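Transcriptional regulator, AraC family (Pseudomonas putida, PDB 3GRA) probably acts as a DNA-binding transcription factor, this chain being its DJ-1/PfpI-family domain without the AraC-type helix-turn-helix part. Local coordinates at residues E14-A19 / D49-D54; Y123-H128 / P140-T145; R7-L12 / K70-L75; F21-D26 / G163-M168. One frame throughout, in Å; residues are numbered along the deposited sequence.

Overall arrangement
Contacts 1, 3 and 4 adjoin. Strand 6-12 of contact 3 leads into the turn of contact 1 and then into helix 18-34, which contact 4 uses as well. The centre of contact 4 is about 15 Å from those of contacts 1 and 3, which are about 17 Å from each other; Phe21 of contact 4 touches Phe16 of contact 1 and Phe10 of contact 3. Contact 2 stands apart, centred about 24 Å from contact 1. Asp91, a magnesium-binding residue with no ion bound in this chain, lies about 11 Å from Ile11 and 12 Å from Thr142, between side chains. An ethanediol rests beside Leu12 and Val51. Contacts 1 and 4 also touch the second subunit.

Contact 1: residues E14-A19 / D49-D54; sequences EHFSMA and DRVLSD
The Phe16 ring lies against Ser53, whose CB stands over one face, 3.6 Å from the ring centroid and 26° off its normal, a CH-pi contact. Phe16 CG sits between backbone N and carbonyl carbon (chi1 70°), which brings it to the Ser53 side, and ring atom CD2 meets Val51 CG1 at 3.8 Å. Beside this tight part, His15 N donates to Leu52 O (2.8 Å) and Asp54 N to Phe16 O (3.1 Å). Here the connection after strand 6-12 of the DJ-1/PfpI fold turns into helix 18-34, with Ser17 as its N-cap, and Asp54 takes hold of the helix start. Asp54 OD1 accepts Met18 N at 2.8 Å, the donor lying above the carboxylate plane, while OD2 takes a proton from a water that accepts Ala19 N. An alanine in place of Asp54 would probably leave Met18 N without this acceptor and the water without its second protein partner. The His15 end is looser: Leu52 CD2 reaches only the edge of the His15 ring, 3.6 Å from CE1, and a water joins His15 ND1 to Ser53 O. Ser53 OG turns to Leu57 O, and selenomethionine Met18 packs on Thr22 of the second subunit.

Contact 2: residues Y123-H128 / P140-T145; sequences YGCSIH and PQTRIT
Tyr123 O receives Arg143 N in a nearly linear bond of 3.0 Å, and two residues on Cys125 O receives Thr145 N at 2.8 Å. Between them Cys125 N points to Arg143 O, but that bond is weak, bent to 122° at the hydrogen. Gly124 lies close by, its CA 3.5 Å from Arg143 O in a CA-H...O contact. The two short, weakly bonded strands run in the same direction, their axes 34° apart.

On one face of the pair Cys125 SG rests on Thr142 CG2 at 3.7 Å, with Ile144 CD1 a little farther off. Ile127 CG2 and Ile144 CG2 meet more loosely, at 4.3 Å. Leu135 of helix 132-138 touches Cys125, Ile127 and Ile144. The other face carries Arg143, whose chain bends at chi3; the guanidinium lies with one face over Tyr123 C, and NH2 comes within 3.2 Å of Tyr123 CA.

Partners farther out fix these groups. Asp122 forms a salt bridge with Arg143 NH1, Thr150 OG1 bonds both Thr145 OG1 and Ser126 OG, Asp152 accepts Gly124 N, and Tyr123 OH reaches Asp154. Just past the strands a water lies 3.0 Å from Thr145 O and accepts weakly from Ile127 N. Strand 123-125, helix 132-138 and strand 142-144 thus make a small beta-alpha-beta unit, its two parallel strands lying side by side apart from the main sheet of this DJ-1/PfpI-family domain.

Contact 3: residues R7-L12 / K70-L75; sequences RVDFIL and KELDLL. With EDO (1,2-ethanediol), chain C.
Arg7 O is gripped by two successive N-H groups of the other segment, Asp73 N at 2.9 Å and Leu74 N at 3.1 Å. Asp73 strengthens the same corner with its side chain: OD2 accepts Arg7 N through its anti lone pair, 3.0 Å away and almost straight at 171°. The carboxylate thus binds a strand N-H just before strand 74-78 begins. Regular pairing then takes over, with Asp9 N donating to Leu74 O.

The Arg7 chain lies against the turn, its CD 3.4 Å from Glu71 O. Leu72 CD1 sits at the guanidinium edge, in plane with it, while NH2 forms a salt bridge with Asp9 OD1 at 2.8 Å and also bonds Thr42 OG1. Leu72 itself crosses Asp9 at about a right angle, laying both methyls against that carboxylate arm. On the other face of the sheet Val8 and Leu74 run side by side, Val8 CG2 to Leu74 CD2 at 3.6 Å. Back on the Asp9 side, Leu75 CD1 reaches Ile11 CG1 and CD1. At the strand end Leu12 O accepts a hydrogen bond from O1 of an ethanediol, probably from the crystallisation liquor, which also bonds Ser45 and Leu46. Strands 39-45, 6-12, 74-78 and 103-107 follow one another in parallel across the sheet, and this pairing joins the middle two in the Rossmann-like alpha/beta core of the DJ-1/PfpI family.

Contact 4: residues F21-D26 / G163-M168; sequences FTVAMD and GAMELM
Val23 is the main bump of helix 21-26, and its two methyls straddle one side of helix 163-168. CG2, anti to the backbone N, presses on the start of the Met165 side chain, 3.5 Å from CB, which is tighter than usual van der Waals contact. CG1 drops toward the small Ala164, where it meets CB at 4.0 Å and lies equally far from Met165 N. The Met165 chain crosses Val23 at about a right angle and carries its selenium away from the opposite helix, so its root rather than its tip forms the seat.

The second fit is reversed, with a selenomethionine supplying the bump. Met168 CG, beside its own backbone N (chi1 -69°), settles on Ala24 CB at 3.5 Å and also approaches Ala24 O. The rest of the bent chain leaves segment 21-26 and packs on Val27 and Leu28, in the next turn of the same helix. With alanines at two of the touching positions, the helix axes approach to 8.1 Å and run in nearly the same direction, 24° apart. An alanine in place of Val23 would probably open a gap above Ala164 and leave Met165 CB without its close neighbour.

Behind this seam Phe21 and Met25 pack onto strand 6-12, and Leu167 onto strands 149-152 and 155-158; Thr22 and Asp26 touch the second subunit. No hydrogen bond crosses between the segments and all the touching side chains are apolar, implying that this contact rests on close fit and apolar burial.

Contact 1: residues E14-A19 / D49-D54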
loop_
_atom_site.group_PDB
_atom_site.type_symbol
_atom_site.label_atom_id
_atom_site.label_comp_id
_atom_site.label_asym_id
_atom_site.label_seq_id
_atom_site.Cartn_x
_atom_site.Cartn_y
_atom_site.Cartn_z
ATOM N N GLU A 14 -13.384 -2.613 1.584
ATOM C CA GLU A 14 -12.962 -3.836 0.926
ATOM C C GLU A 14 -12.430 -3.519 -0.472
ATOM O O GLU A 14 -13.020 -2.723 -1.202
ATOM C CB GLU A 14 -14.115 -4.834 0.839
ATOM C CG GLU A 14 -13.651 -6.287 0.947
ATOM C CD GLU A 14 -14.627 -7.270 0.325
ATOM O OE1 GLU A 14 -14.958 -7.088 -0.864
ATOM O OE2 GLU A 14 -15.054 -8.227 1.012
ATOM N N HIS A 15 -11.299 -4.133 -0.816
ATOM C CA HIS A 15 -10.650 -3.960 -2.121
ATOM C C HIS A 15 -10.077 -2.557 -2.328
ATOM O O HIS A 15 -9.978 -2.075 -3.455
ATOM C CB HIS A 15 -11.632 -4.302 -3.254
ATOM C CG HIS A 15 -12.311 -5.628 -3.084
ATOM N ND1 HIS A 15 -11.638 -6.757 -2.672
ATOM C CD2 HIS A 15 -13.596 -6.006 -3.276
ATOM C CE1 HIS A 15 -12.479 -7.774 -2.614
ATOM N NE2 HIS A 15 -13.674 -7.345 -2.977
ATOM N N PHE A 16 -9.692 -1.916 -1.230
ATOM C CA PHE A 16 -9.126 -0.572 -1.275
ATOM C C PHE A 16 -7.792 -0.574 -2.025
ATOM O O PHE A 16 -7.013 -1.531 -1.935
ATOM C CB PHE A 16 -8.902 -0.061 0.152
ATOM C CG PHE A 16 -7.779 -0.764 0.890
ATOM C CD1 PHE A 16 -6.476 -0.269 0.837
ATOM C CD2 PHE A 16 -8.031 -1.901 1.657
ATOM C CE1 PHE A 16 -5.444 -0.889 1.542
ATOM C CE2 PHE A 16 -7.009 -2.532 2.367
ATOM C CZ PHE A 16 -5.708 -2.027 2.313
ATOM N N SER A 17 -7.543 0.489 -2.778
ATOM C CA SER A 17 -6.286 0.617 -3.504
ATOM C C SER A 17 -5.144 0.598 -2.475
ATOM O O SER A 17 -5.004 1.519 -1.670
ATOM C CB SER A 17 -6.284 1.932 -4.272
ATOM O OG SER A 17 -4.989 2.208 -4.756
HETATM N N MSE A 18 -4.333 -0.450 -2.479
HETATM C CA MSE A 18 -3.253 -0.526 -1.492
HETATM C C MSE A 18 -2.155 0.504 -1.728
HETATM O O MSE A 18 -1.570 1.036 -0.778
HETATM C CB MSE A 18 -2.621 -1.928 -1.476
HETATM C CG MSE A 18 -1.428 -2.040 -0.535
HETATM SE SE MSE A 18 -1.869 -2.109 1.207
HETATM C CE MSE A 18 -1.874 -3.891 1.368
ATOM N N ALA A 19 -1.883 0.763 -3.002
ATOM C CA ALA A 19 -0.862 1.715 -3.415
ATOM C C ALA A 19 -1.263 3.143 -3.032
ATOM O O ALA A 19 -0.406 3.970 -2.710
ATOM C CB ALA A 19 -0.645 1.616 -4.926
ATOM N N ASP A 49 -11.411 -6.505 12.138
ATOM C CA ASP A 49 -10.080 -6.060 12.509
ATOM C C ASP A 49 -9.136 -6.371 11.359
ATOM O O ASP A 49 -7.913 -6.333 11.511
ATOM C CB ASP A 49 -9.627 -6.787 13.781
ATOM C CG ASP A 49 -9.285 -8.249 13.532
ATOM O OD1 ASP A 49 -9.859 -8.863 12.606
ATOM O OD2 ASP A 49 -8.438 -8.789 14.273
ATOM N N ARG A 50 -9.722 -6.691 10.209
ATOM C CA ARG A 50 -8.957 -7.019 9.011
ATOM C C ARG A 50 -9.679 -6.545 7.756
ATOM O O ARG A 50 -10.890 -6.690 7.632
ATOM C CB ARG A 50 -8.719 -8.532 8.908
ATOM C CG ARG A 50 -7.860 -9.127 10.014
ATOM C CD ARG A 50 -7.430 -10.542 9.653
ATOM N NE ARG A 50 -8.576 -11.410 9.389
ATOM C CZ ARG A 50 -8.489 -12.643 8.896
ATOM N NH1 ARG A 50 -7.303 -13.169 8.604
ATOM N NH2 ARG A 50 -9.590 -13.357 8.699
ATOM N N VAL A 51 -8.928 -5.974 6.823
ATOM C CA VAL A 51 -9.508 -5.493 5.582
ATOM C C VAL A 51 -8.692 -6.008 4.405
ATOM O O VAL A 51 -7.466 -5.977 4.422
ATOM C CB VAL A 51 -9.523 -3.957 5.534
ATOM C CG1 VAL A 51 -10.261 -3.490 4.294
ATOM C CG2 VAL A 51 -10.181 -3.404 6.792
ATOM N N LEU A 52 -9.386 -6.494 3.388
ATOM C CA LEU A 52 -8.734 -7.014 2.205
ATOM C C LEU A 52 -8.470 -5.880 1.225
ATOM O O LEU A 52 -9.348 -5.051 0.973
ATOM C CB LEU A 52 -9.626 -8.058 1.536
ATOM C CG LEU A 52 -9.033 -8.655 0.259
ATOM C CD1 LEU A 52 -7.828 -9.532 0.606
ATOM C CD2 LEU A 52 -10.108 -9.465 -0.462
ATOM N N SER A 53 -7.263 -5.852 0.673
ATOM C CA SER A 53 -6.878 -4.830 -0.297
ATOM C C SER A 53 -6.971 -5.412 -1.711
ATOM O O SER A 53 -7.198 -6.616 -1.888
ATOM C CB SER A 53 -5.446 -4.383 -0.054
ATOM O OG SER A 53 -4.567 -5.427 -0.403
ATOM N N ASP A 54 -6.759 -4.548 -2.701
ATOM C CA ASP A 54 -6.841 -4.918 -4.098
ATOM C C ASP A 54 -5.691 -5.812 -4.524
ATOM O O ASP A 54 -5.634 -6.271 -5.658
ATOM C CB ASP A 54 -6.895 -3.655 -4.967
ATOM C CG ASP A 54 -5.613 -2.821 -4.895
ATOM O OD1 ASP A 54 -4.938 -2.813 -3.842
ATOM O OD2 ASP A 54 -5.300 -2.148 -5.893
HETATM O O HOH W 1 -9.329 -7.652 -3.138
HETATM O O HOH W 2 -2.612 -1.206 -5.194
#

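Contact 2: residues Y123-H128 / P140-T145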
loop_
_atom_site.group_PDB
_atom_site.type_symbol
_atom_site.label_atom_id
_atom_site.label_comp_id
_atom_site.label_asym_id
_atom_site.label_seq_id
_atom_site.Cartn_x
_atom_site.Cartn_y
_atom_site.Cartn_z
ATOM N N TYR A 123 -18.155 21.956 -3.434
ATOM C CA TYR A 123 -16.735 21.678 -3.227
ATOM C C TYR A 123 -16.189 21.018 -4.482
ATOM O O TYR A 123 -16.939 20.439 -5.281
ATOM C CB TYR A 123 -16.542 20.707 -2.066
ATOM C CG TYR A 123 -16.457 21.309 -0.675
ATOM C CD1 TYR A 123 -15.242 21.786 -0.175
ATOM C CD2 TYR A 123 -17.564 21.294 0.183
ATOM C CE1 TYR A 123 -15.121 22.218 1.140
ATOM C CE2 TYR A 123 -17.461 21.718 1.498
ATOM C CZ TYR A 123 -16.234 22.176 1.981
ATOM O OH TYR A 123 -16.104 22.537 3.311
ATOM N N GLY A 124 -14.878 21.101 -4.655
ATOM C CA GLY A 124 -14.266 20.452 -5.793
ATOM C C GLY A 124 -13.737 19.146 -5.243
ATOM O O GLY A 124 -13.650 18.990 -4.029
ATOM N N CYS A 125 -13.407 18.203 -6.116
ATOM C CA CYS A 125 -12.853 16.933 -5.677
ATOM C C CYS A 125 -12.274 16.190 -6.865
ATOM O O CYS A 125 -12.528 16.536 -8.021
ATOM C CB CYS A 125 -13.926 16.053 -5.011
ATOM S SG CYS A 125 -15.094 15.229 -6.164
ATOM N N SER A 126 -11.499 15.158 -6.556
ATOM C CA SER A 126 -10.879 14.301 -7.553
ATOM C C SER A 126 -11.416 12.900 -7.316
ATOM O O SER A 126 -11.549 12.453 -6.174
ATOM C CB SER A 126 -9.350 14.293 -7.402
ATOM O OG SER A 126 -8.784 15.469 -7.940
ATOM N N ILE A 127 -11.719 12.203 -8.395
ATOM C CA ILE A 127 -12.253 10.854 -8.272
ATOM C C ILE A 127 -11.850 10.040 -9.479
ATOM O O ILE A 127 -11.654 10.580 -10.556
ATOM C CB ILE A 127 -13.809 10.887 -8.189
ATOM C CG1 ILE A 127 -14.363 9.477 -7.993
ATOM C CG2 ILE A 127 -14.377 11.507 -9.452
ATOM C CD1 ILE A 127 -15.889 9.440 -7.762
ATOM N N HIS A 128 -11.707 8.738 -9.290
ATOM C CA HIS A 128 -11.372 7.880 -10.401
ATOM C C HIS A 128 -12.490 8.026 -11.441
ATOM O O HIS A 128 -13.658 8.164 -11.085
ATOM C CB HIS A 128 -11.303 6.420 -9.960
ATOM C CG HIS A 128 -10.795 5.509 -11.032
ATOM N ND1 HIS A 128 -9.451 5.263 -11.225
ATOM C CD2 HIS A 128 -11.443 4.860 -12.030
ATOM C CE1 HIS A 128 -9.293 4.506 -12.296
ATOM N NE2 HIS A 128 -10.487 4.249 -12.803
ATOM N N PRO A 140 -25.006 16.666 -7.662
ATOM C CA PRO A 140 -24.952 17.784 -8.609
ATOM C C PRO A 140 -24.172 19.001 -8.116
ATOM O O PRO A 140 -23.589 19.727 -8.916
ATOM C CB PRO A 140 -26.426 18.104 -8.845
ATOM C CG PRO A 140 -27.078 16.766 -8.714
ATOM C CD PRO A 140 -26.396 16.204 -7.485
ATOM N N GLN A 141 -24.163 19.233 -6.808
ATOM C CA GLN A 141 -23.448 20.385 -6.258
ATOM C C GLN A 141 -21.941 20.175 -6.102
ATOM O O GLN A 141 -21.235 21.061 -5.620
ATOM C CB GLN A 141 -24.035 20.792 -4.900
ATOM C CG GLN A 141 -25.386 21.475 -4.975
ATOM C CD GLN A 141 -25.855 21.981 -3.621
ATOM O OE1 GLN A 141 -25.203 22.822 -2.993
ATOM N NE2 GLN A 141 -26.990 21.467 -3.161
ATOM N N THR A 142 -21.451 19.008 -6.502
ATOM C CA THR A 142 -20.028 18.704 -6.398
ATOM C C THR A 142 -19.349 18.839 -7.754
ATOM O O THR A 142 -19.804 18.275 -8.746
ATOM C CB THR A 142 -19.790 17.272 -5.882
ATOM O OG1 THR A 142 -20.371 17.125 -4.582
ATOM C CG2 THR A 142 -18.304 16.981 -5.796
ATOM N N ARG A 143 -18.254 19.584 -7.784
ATOM C CA ARG A 143 -17.497 19.791 -9.009
ATOM C C ARG A 143 -16.404 18.741 -9.133
ATOM O O ARG A 143 -15.794 18.338 -8.142
ATOM C CB ARG A 143 -16.883 21.194 -9.008
ATOM C CG ARG A 143 -17.912 22.276 -8.752
ATOM C CD ARG A 143 -17.272 23.622 -8.562
ATOM N NE ARG A 143 -16.556 23.722 -7.294
ATOM C CZ ARG A 143 -17.074 24.211 -6.173
ATOM N NH1 ARG A 143 -18.331 24.648 -6.151
ATOM N NH2 ARG A 143 -16.324 24.293 -5.080
ATOM N N ILE A 144 -16.180 18.283 -10.355
ATOM C CA ILE A 144 -15.163 17.289 -10.617
ATOM C C ILE A 144 -13.947 18.023 -11.148
ATOM O O ILE A 144 -14.006 18.653 -12.212
ATOM C CB ILE A 144 -15.619 16.270 -11.686
ATOM C CG1 ILE A 144 -16.983 15.682 -11.312
ATOM C CG2 ILE A 144 -14.596 15.156 -11.799
ATOM C CD1 ILE A 144 -16.990 14.957 -10.010
ATOM N N THR A 145 -12.850 17.953 -10.403
ATOM C CA THR A 145 -11.615 18.606 -10.813
ATOM C C THR A 145 -10.948 17.791 -11.912
ATOM O O THR A 145 -10.861 16.575 -11.815
ATOM C CB THR A 145 -10.612 18.686 -9.664
ATOM O OG1 THR A 145 -11.254 19.225 -8.503
ATOM C CG2 THR A 145 -9.419 19.569 -10.061
HETATM O O HOH W 3 -10.573 13.643 -11.326
#

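Contact 3: residues R7-L12 / K70-L75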
loop_
_atom_site.group_PDB
_atom_site.type_symbol
_atom_site.label_atom_id
_atom_site.label_comp_id
_atom_site.label_asym_id
_atom_site.label_seq_id
_atom_site.Cartn_x
_atom_site.Cartn_y
_atom_site.Cartn_z
ATOM N N ARG A 7 -4.045 14.636 13.637
ATOM C CA ARG A 7 -4.585 13.272 13.659
ATOM C C ARG A 7 -5.401 12.910 12.431
ATOM O O ARG A 7 -6.423 13.527 12.157
ATOM C CB ARG A 7 -5.471 13.053 14.895
ATOM C CG ARG A 7 -4.734 12.628 16.162
ATOM C CD ARG A 7 -5.646 11.769 17.039
ATOM N NE ARG A 7 -6.151 10.605 16.301
ATOM C CZ ARG A 7 -5.432 9.518 16.025
ATOM N NH1 ARG A 7 -4.172 9.431 16.432
ATOM N NH2 ARG A 7 -5.961 8.525 15.324
ATOM N N VAL A 8 -4.955 11.897 11.698
ATOM C CA VAL A 8 -5.681 11.456 10.514
ATOM C C VAL A 8 -5.901 9.942 10.473
ATOM O O VAL A 8 -4.961 9.161 10.558
ATOM C CB VAL A 8 -4.960 11.896 9.226
ATOM C CG1 VAL A 8 -3.522 11.422 9.263
ATOM C CG2 VAL A 8 -5.680 11.333 7.989
ATOM N N ASP A 9 -7.161 9.540 10.343
ATOM C CA ASP A 9 -7.525 8.126 10.267
ATOM C C ASP A 9 -8.015 7.764 8.861
ATOM O O ASP A 9 -8.629 8.576 8.171
ATOM C CB ASP A 9 -8.607 7.787 11.288
ATOM C CG ASP A 9 -8.043 7.485 12.667
ATOM O OD1 ASP A 9 -6.799 7.502 12.830
ATOM O OD2 ASP A 9 -8.852 7.222 13.584
ATOM N N PHE A 10 -7.756 6.523 8.464
ATOM C CA PHE A 10 -8.124 6.041 7.148
ATOM C C PHE A 10 -9.104 4.884 7.210
ATOM O O PHE A 10 -8.784 3.824 7.744
ATOM C CB PHE A 10 -6.870 5.570 6.404
ATOM C CG PHE A 10 -5.834 6.642 6.197
ATOM C CD1 PHE A 10 -5.806 7.382 5.024
ATOM C CD2 PHE A 10 -4.858 6.884 7.169
ATOM C CE1 PHE A 10 -4.819 8.351 4.810
ATOM C CE2 PHE A 10 -3.867 7.848 6.971
ATOM C CZ PHE A 10 -3.847 8.581 5.790
ATOM N N ILE A 11 -10.299 5.074 6.661
ATOM C CA ILE A 11 -11.273 3.992 6.641
ATOM C C ILE A 11 -10.963 3.129 5.422
ATOM O O ILE A 11 -11.107 3.576 4.281
ATOM C CB ILE A 11 -12.724 4.521 6.545
ATOM C CG1 ILE A 11 -13.064 5.346 7.790
ATOM C CG2 ILE A 11 -13.697 3.344 6.464
ATOM C CD1 ILE A 11 -14.383 6.039 7.707
ATOM N N LEU A 12 -10.518 1.900 5.662
ATOM C CA LEU A 12 -10.176 0.998 4.562
ATOM C C LEU A 12 -11.380 0.156 4.189
ATOM O O LEU A 12 -11.853 -0.641 4.997
ATOM C CB LEU A 12 -9.016 0.078 4.959
ATOM C CG LEU A 12 -7.743 0.710 5.550
ATOM C CD1 LEU A 12 -6.737 -0.400 5.824
ATOM C CD2 LEU A 12 -7.136 1.742 4.574
ATOM N N LYS A 70 -13.923 11.457 17.399
ATOM C CA LYS A 70 -13.988 12.766 18.034
ATOM C C LYS A 70 -12.655 13.501 18.108
ATOM O O LYS A 70 -12.615 14.724 18.000
ATOM C CB LYS A 70 -14.565 12.605 19.444
ATOM C CG LYS A 70 -15.078 13.884 20.077
ATOM C CD LYS A 70 -15.789 13.594 21.398
ATOM C CE LYS A 70 -16.354 14.869 22.026
ATOM N NZ LYS A 70 -15.295 15.870 22.364
ATOM N N GLU A 71 -11.566 12.764 18.288
ATOM C CA GLU A 71 -10.252 13.384 18.385
ATOM C C GLU A 71 -9.546 13.522 17.036
ATOM O O GLU A 71 -8.344 13.773 16.982
ATOM C CB GLU A 71 -9.379 12.579 19.352
ATOM C CG GLU A 71 -9.956 12.464 20.766
ATOM C CD GLU A 71 -10.460 13.799 21.309
ATOM O OE1 GLU A 71 -9.685 14.781 21.326
ATOM O OE2 GLU A 71 -11.637 13.868 21.720
ATOM N N LEU A 72 -10.301 13.377 15.951
ATOM C CA LEU A 72 -9.742 13.452 14.606
ATOM C C LEU A 72 -9.748 14.809 13.920
ATOM O O LEU A 72 -10.675 15.598 14.071
ATOM C CB LEU A 72 -10.470 12.463 13.690
ATOM C CG LEU A 72 -9.812 11.116 13.383
ATOM C CD1 LEU A 72 -9.362 10.446 14.671
ATOM C CD2 LEU A 72 -10.799 10.234 12.626
ATOM N N ASP A 73 -8.698 15.063 13.149
ATOM C CA ASP A 73 -8.602 16.283 12.360
ATOM C C ASP A 73 -9.020 15.924 10.939
ATOM O O ASP A 73 -9.544 16.764 10.206
ATOM C CB ASP A 73 -7.173 16.815 12.339
ATOM C CG ASP A 73 -6.771 17.440 13.659
ATOM O OD1 ASP A 73 -7.469 18.374 14.114
ATOM O OD2 ASP A 73 -5.760 17.004 14.234
ATOM N N LEU A 74 -8.807 14.665 10.555
ATOM C CA LEU A 74 -9.143 14.228 9.201
ATOM C C LEU A 74 -9.457 12.742 9.071
ATOM O O LEU A 74 -8.667 11.882 9.459
ATOM C CB LEU A 74 -7.998 14.585 8.248
ATOM C CG LEU A 74 -8.030 14.055 6.806
ATOM C CD1 LEU A 74 -9.135 14.736 6.002
ATOM C CD2 LEU A 74 -6.668 14.286 6.169
ATOM N N LEU A 75 -10.623 12.458 8.511
ATOM C CA LEU A 75 -11.079 11.098 8.288
ATOM C C LEU A 75 -11.086 10.907 6.779
ATOM O O LEU A 75 -11.790 11.617 6.067
ATOM C CB LEU A 75 -12.499 10.916 8.838
ATOM C CG LEU A 75 -13.112 9.510 8.821
ATOM C CD1 LEU A 75 -12.205 8.542 9.573
ATOM C CD2 LEU A 75 -14.483 9.547 9.488
HETATM C C1 EDO C . -14.995 -1.864 5.244
HETATM O O1 EDO C . -14.177 -1.129 6.148
HETATM C C2 EDO C . -14.658 -3.377 5.317
HETATM O O2 EDO C . -13.615 -3.626 6.293
#

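Contact 4: residues F21-D26 / G163-M168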
loop_
_atom_site.group_PDB
_atom_site.type_symbol
_atom_site.label_atom_id
_atom_site.label_comp_id
_atom_site.label_asym_id
_atom_site.label_seq_id
_atom_site.Cartn_x
_atom_site.Cartn_y
_atom_site.Cartn_z
ATOM N N PHE A 21 -3.227 3.925 -0.468
ATOM C CA PHE A 21 -3.095 3.977 0.977
ATOM C C PHE A 21 -1.650 4.003 1.488
ATOM O O PHE A 21 -1.310 4.817 2.342
ATOM C CB PHE A 21 -3.835 2.808 1.615
ATOM C CG PHE A 21 -3.735 2.781 3.109
ATOM C CD1 PHE A 21 -4.192 3.856 3.869
ATOM C CD2 PHE A 21 -3.171 1.695 3.759
ATOM C CE1 PHE A 21 -4.084 3.840 5.246
ATOM C CE2 PHE A 21 -3.058 1.671 5.143
ATOM C CZ PHE A 21 -3.512 2.739 5.888
ATOM N N THR A 22 -0.807 3.116 0.969
ATOM C CA THR A 22 0.578 3.048 1.417
ATOM C C THR A 22 1.410 4.275 1.036
ATOM O O THR A 22 2.281 4.690 1.801
ATOM C CB THR A 22 1.279 1.778 0.894
ATOM O OG1 THR A 22 1.347 1.815 -0.537
ATOM C CG2 THR A 22 0.516 0.539 1.331
ATOM N N VAL A 23 1.161 4.862 -0.128
ATOM C CA VAL A 23 1.931 6.039 -0.482
ATOM C C VAL A 23 1.507 7.231 0.395
ATOM O O VAL A 23 2.345 8.007 0.848
ATOM C CB VAL A 23 1.779 6.398 -1.979
ATOM C CG1 VAL A 23 0.372 6.883 -2.269
ATOM C CG2 VAL A 23 2.803 7.461 -2.350
ATOM N N ALA A 24 0.208 7.375 0.648
ATOM C CA ALA A 24 -0.238 8.470 1.494
ATOM C C ALA A 24 0.407 8.334 2.879
ATOM O O ALA A 24 0.897 9.315 3.432
ATOM C CB ALA A 24 -1.748 8.472 1.619
HETATM N N MSE A 25 0.405 7.113 3.419
HETATM C CA MSE A 25 0.988 6.833 4.733
HETATM C C MSE A 25 2.486 7.104 4.747
HETATM O O MSE A 25 3.029 7.594 5.733
HETATM C CB MSE A 25 0.746 5.371 5.143
HETATM C CG MSE A 25 -0.628 5.069 5.728
HETATM SE SE MSE A 25 -0.882 5.712 7.393
HETATM C CE MSE A 25 0.055 4.551 8.364
ATOM N N ASP A 26 3.150 6.762 3.656
ATOM C CA ASP A 26 4.576 6.983 3.553
ATOM C C ASP A 26 4.839 8.475 3.822
ATOM O O ASP A 26 5.668 8.829 4.665
ATOM C CB ASP A 26 5.054 6.599 2.157
ATOM C CG ASP A 26 6.391 5.889 2.174
ATOM O OD1 ASP A 26 7.005 5.798 3.264
ATOM O OD2 ASP A 26 6.829 5.423 1.100
ATOM N N GLY A 163 -1.869 10.791 -7.214
ATOM C CA GLY A 163 -2.703 11.876 -6.724
ATOM C C GLY A 163 -2.729 11.862 -5.203
ATOM O O GLY A 163 -2.757 12.918 -4.558
ATOM N N ALA A 164 -2.712 10.658 -4.633
ATOM C CA ALA A 164 -2.724 10.484 -3.189
ATOM C C ALA A 164 -1.396 10.946 -2.579
ATOM O O ALA A 164 -1.378 11.508 -1.484
ATOM C CB ALA A 164 -2.983 9.023 -2.834
HETATM N N MSE A 165 -0.288 10.699 -3.272
HETATM C CA MSE A 165 1.012 11.143 -2.756
HETATM C C MSE A 165 1.019 12.681 -2.753
HETATM O O MSE A 165 1.419 13.292 -1.772
HETATM C CB MSE A 165 2.172 10.617 -3.617
HETATM C CG MSE A 165 3.583 11.043 -3.121
HETATM SE SE MSE A 165 4.952 10.529 -4.235
HETATM C CE MSE A 165 4.845 11.830 -5.454
ATOM N N GLU A 166 0.555 13.291 -3.841
ATOM C CA GLU A 166 0.517 14.749 -3.923
ATOM C C GLU A 166 -0.460 15.312 -2.889
ATOM O O GLU A 166 -0.206 16.351 -2.285
ATOM C CB GLU A 166 0.085 15.221 -5.315
ATOM C CG GLU A 166 1.078 14.960 -6.452
ATOM C CD GLU A 166 2.410 15.677 -6.275
ATOM O OE1 GLU A 166 2.447 16.746 -5.620
ATOM O OE2 GLU A 166 3.423 15.174 -6.805
ATOM N N LEU A 167 -1.576 14.613 -2.685
ATOM C CA LEU A 167 -2.582 15.063 -1.739
ATOM C C LEU A 167 -2.008 15.198 -0.331
ATOM O O LEU A 167 -2.207 16.221 0.317
ATOM C CB LEU A 167 -3.782 14.107 -1.733
ATOM C CG LEU A 167 -4.993 14.535 -0.893
ATOM C CD1 LEU A 167 -5.674 15.746 -1.526
ATOM C CD2 LEU A 167 -5.978 13.375 -0.797
HETATM N N MSE A 168 -1.294 14.179 0.139
HETATM C CA MSE A 168 -0.713 14.242 1.473
HETATM C C MSE A 168 0.461 15.223 1.529
HETATM O O MSE A 168 0.778 15.751 2.589
HETATM C CB MSE A 168 -0.291 12.849 1.952
HETATM C CG MSE A 168 -1.470 11.896 2.244
HETATM SE SE MSE A 168 -2.591 12.419 3.571
HETATM C CE MSE A 168 -3.814 13.259 2.665
#